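Local coordinates for oligopeptide ABC transporter, periplasmic oligopeptide-binding protein, putative (PDB 5IPW), which probably binds oligopeptides in the periplasm for uptake by an ABC transporter of the hyperthermophile Thermotoga maritima, at residues W525-I530 against V552-D557. Sequence-based numbering, arbitrary orientation.
Sequences WISYYI and VYRLVD
W525 and Y553 meet where helix 523-534 crosses helix 550-564 in this extracellular solute-binding protein of family 5, the two short axes 10.7 Å apart and inclined at -49°. The hydroxyl of Y553 lies obliquely to the indole, its OH 3.5 Å from W525 CE3; its hydrogen bond goes to E547, while W525 NE1 is bonded to G545 O, so both polar ends are tied to the loop that leads into helix 550-564. The next residue, I526, adds a loose apolar contact, with CD1 near V552 CG1 and CG2 4.3 Å from V556 CG2. One turn on from W525, Y529 carries most of the joint, a knob in the hole formed by Y553, R554, V556 and D557. With its CG anti to the backbone N, the phenol reaches across to the second helix and lies on Y553 as an offset stack, ring centroids 4.3 Å apart and planes 15° from parallel. Its CD2 edge sits over the rim of one face of Y553. Beyond the stack, Y529 OH donates to D557 OD2 (2.8 Å) on the syn side of the carboxylate, 21° out of its plane. I530 closes the contact by laying CG1 against V556 CG1 at 3.6 Å. Helix 550-564 supplies D557 with a charge partner of its own: R554, its chain bent at chi2 and chi3 and also paired with E550, brings its guanidinium round to the carboxylate. One oxygen thus serves both helices, D557 OD2 accepting from Y529 OH and forming a salt bridge with R554 NH1 at 2.6 Å.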
loop_
_atom_site.group_PDB
_atom_site.type_symbol
_atom_site.label_atom_id
_atom_site.label_comp_id
_atom_site.label_asym_id
_atom_site.label_seq_id
_atom_site.Cartn_x
_atom_site.Cartn_y
_atom_site.Cartn_z
ATOM N N TRP A 525 22.104 10.772 16.806
ATOM C CA TRP A 525 21.681 10.346 18.139
ATOM C C TRP A 525 20.708 9.171 18.119
ATOM O O TRP A 525 20.821 8.259 18.939
ATOM C CB TRP A 525 21.056 11.527 18.889
ATOM C CG TRP A 525 22.078 12.509 19.358
ATOM C CD1 TRP A 525 22.484 13.647 18.721
ATOM C CD2 TRP A 525 22.843 12.426 20.560
ATOM N NE1 TRP A 525 23.451 14.284 19.461
ATOM C CE2 TRP A 525 23.688 13.555 20.596
ATOM C CE3 TRP A 525 22.890 11.511 21.618
ATOM C CZ2 TRP A 525 24.572 13.792 21.648
ATOM C CZ3 TRP A 525 23.768 11.746 22.662
ATOM C CH2 TRP A 525 24.599 12.878 22.669
ATOM N N ILE A 526 19.757 9.198 17.187
ATOM C CA ILE A 526 18.787 8.112 17.028
ATOM C C ILE A 526 19.495 6.784 16.766
ATOM O O ILE A 526 19.100 5.744 17.287
ATOM C CB ILE A 526 17.793 8.411 15.884
ATOM C CG1 ILE A 526 16.871 9.565 16.281
ATOM C CG2 ILE A 526 16.956 7.180 15.543
ATOM C CD1 ILE A 526 16.201 10.239 15.109
ATOM N N SER A 527 20.538 6.826 15.948
ATOM C CA SER A 527 21.322 5.641 15.638
ATOM C C SER A 527 22.162 5.217 16.849
ATOM O O SER A 527 22.315 4.023 17.126
ATOM C CB SER A 527 22.211 5.926 14.432
ATOM O OG SER A 527 22.742 4.738 13.896
ATOM N N TYR A 528 22.695 6.207 17.567
ATOM C CA TYR A 528 23.428 5.975 18.818
ATOM C C TYR A 528 22.524 5.333 19.885
ATOM O O TYR A 528 22.951 4.428 20.608
ATOM C CB TYR A 528 24.052 7.295 19.315
ATOM C CG TYR A 528 24.722 7.232 20.677
ATOM C CD1 TYR A 528 25.629 6.218 20.989
ATOM C CD2 TYR A 528 24.465 8.202 21.644
ATOM C CE1 TYR A 528 26.244 6.160 22.230
ATOM C CE2 TYR A 528 25.077 8.153 22.889
ATOM C CZ TYR A 528 25.966 7.128 23.176
ATOM O OH TYR A 528 26.581 7.061 24.406
ATOM N N TYR A 529 21.269 5.776 19.945
ATOM C CA TYR A 529 20.303 5.282 20.925
ATOM C C TYR A 529 19.927 3.829 20.670
ATOM O O TYR A 529 20.008 2.989 21.563
ATOM C CB TYR A 529 19.052 6.148 20.877
ATOM C CG TYR A 529 17.963 5.754 21.845
ATOM C CD1 TYR A 529 17.054 4.750 21.533
ATOM C CD2 TYR A 529 17.826 6.407 23.065
ATOM C CE1 TYR A 529 16.045 4.397 22.414
ATOM C CE2 TYR A 529 16.821 6.066 23.953
ATOM C CZ TYR A 529 15.931 5.061 23.624
ATOM O OH TYR A 529 14.930 4.719 24.507
ATOM N N ILE A 530 19.498 3.544 19.448
ATOM C CA ILE A 530 19.096 2.194 19.068
ATOM C C ILE A 530 20.249 1.238 19.329
ATOM O O ILE A 530 20.063 0.186 19.938
ATOM C CB ILE A 530 18.675 2.121 17.583
ATOM C CG1 ILE A 530 17.377 2.901 17.356
ATOM C CG2 ILE A 530 18.472 0.675 17.140
ATOM C CD1 ILE A 530 17.123 3.265 15.910
ATOM N N VAL A 552 10.964 11.716 21.357
ATOM C CA VAL A 552 11.461 11.080 20.131
ATOM C C VAL A 552 12.063 9.710 20.434
ATOM O O VAL A 552 11.757 8.732 19.755
ATOM C CB VAL A 552 12.502 11.966 19.409
ATOM C CG1 VAL A 552 13.165 11.223 18.259
ATOM C CG2 VAL A 552 11.852 13.239 18.886
ATOM N N TYR A 553 12.919 9.633 21.450
ATOM C CA TYR A 553 13.491 8.349 21.867
ATOM C C TYR A 553 12.402 7.342 22.221
ATOM O O TYR A 553 12.626 6.130 22.165
ATOM C CB TYR A 553 14.414 8.517 23.077
ATOM C CG TYR A 553 15.779 9.131 22.810
ATOM C CD1 TYR A 553 16.445 8.943 21.597
ATOM C CD2 TYR A 553 16.430 9.864 23.802
ATOM C CE1 TYR A 553 17.698 9.492 21.375
ATOM C CE2 TYR A 553 17.682 10.414 23.587
ATOM C CZ TYR A 553 18.313 10.225 22.373
ATOM O OH TYR A 553 19.556 10.767 22.154
ATOM N N ARG A 554 11.235 7.854 22.607
ATOM C CA ARG A 554 10.091 7.021 22.964
ATOM C C ARG A 554 9.467 6.379 21.725
ATOM O O ARG A 554 9.183 5.177 21.718
ATOM C CB ARG A 554 9.048 7.854 23.734
ATOM C CG ARG A 554 8.474 7.175 24.974
ATOM C CD ARG A 554 9.548 6.544 25.856
ATOM N NE ARG A 554 10.768 7.355 25.934
ATOM C CZ ARG A 554 11.979 6.890 26.244
ATOM N NH1 ARG A 554 12.174 5.602 26.516
ATOM N NH2 ARG A 554 13.014 7.722 26.279
ATOM N N LEU A 555 9.263 7.182 20.680
ATOM C CA LEU A 555 8.759 6.676 19.395
ATOM C C LEU A 555 9.598 5.524 18.847
ATOM O O LEU A 555 9.067 4.626 18.199
ATOM C CB LEU A 555 8.693 7.793 18.350
ATOM C CG LEU A 555 7.483 8.715 18.421
ATOM C CD1 LEU A 555 7.675 9.901 17.491
ATOM C CD2 LEU A 555 6.199 7.979 18.072
ATOM N N VAL A 556 10.903 5.550 19.105
ATOM C CA VAL A 556 11.773 4.447 18.705
ATOM C C VAL A 556 11.367 3.198 19.470
ATOM O O VAL A 556 11.145 2.150 18.871
ATOM C CB VAL A 556 13.262 4.751 18.968
ATOM C CG1 VAL A 556 14.129 3.544 18.646
ATOM C CG2 VAL A 556 13.719 5.954 18.152
ATOM N N ASP A 557 11.264 3.324 20.792
ATOM C CA ASP A 557 10.890 2.207 21.667
ATOM C C ASP A 557 9.585 1.558 21.224
ATOM O O ASP A 557 9.476 0.327 21.177
ATOM C CB ASP A 557 10.756 2.680 23.117
ATOM C CG ASP A 557 12.092 3.004 23.753
ATOM O OD1 ASP A 557 13.023 2.178 23.637
ATOM O OD2 ASP A 557 12.204 4.082 24.376
#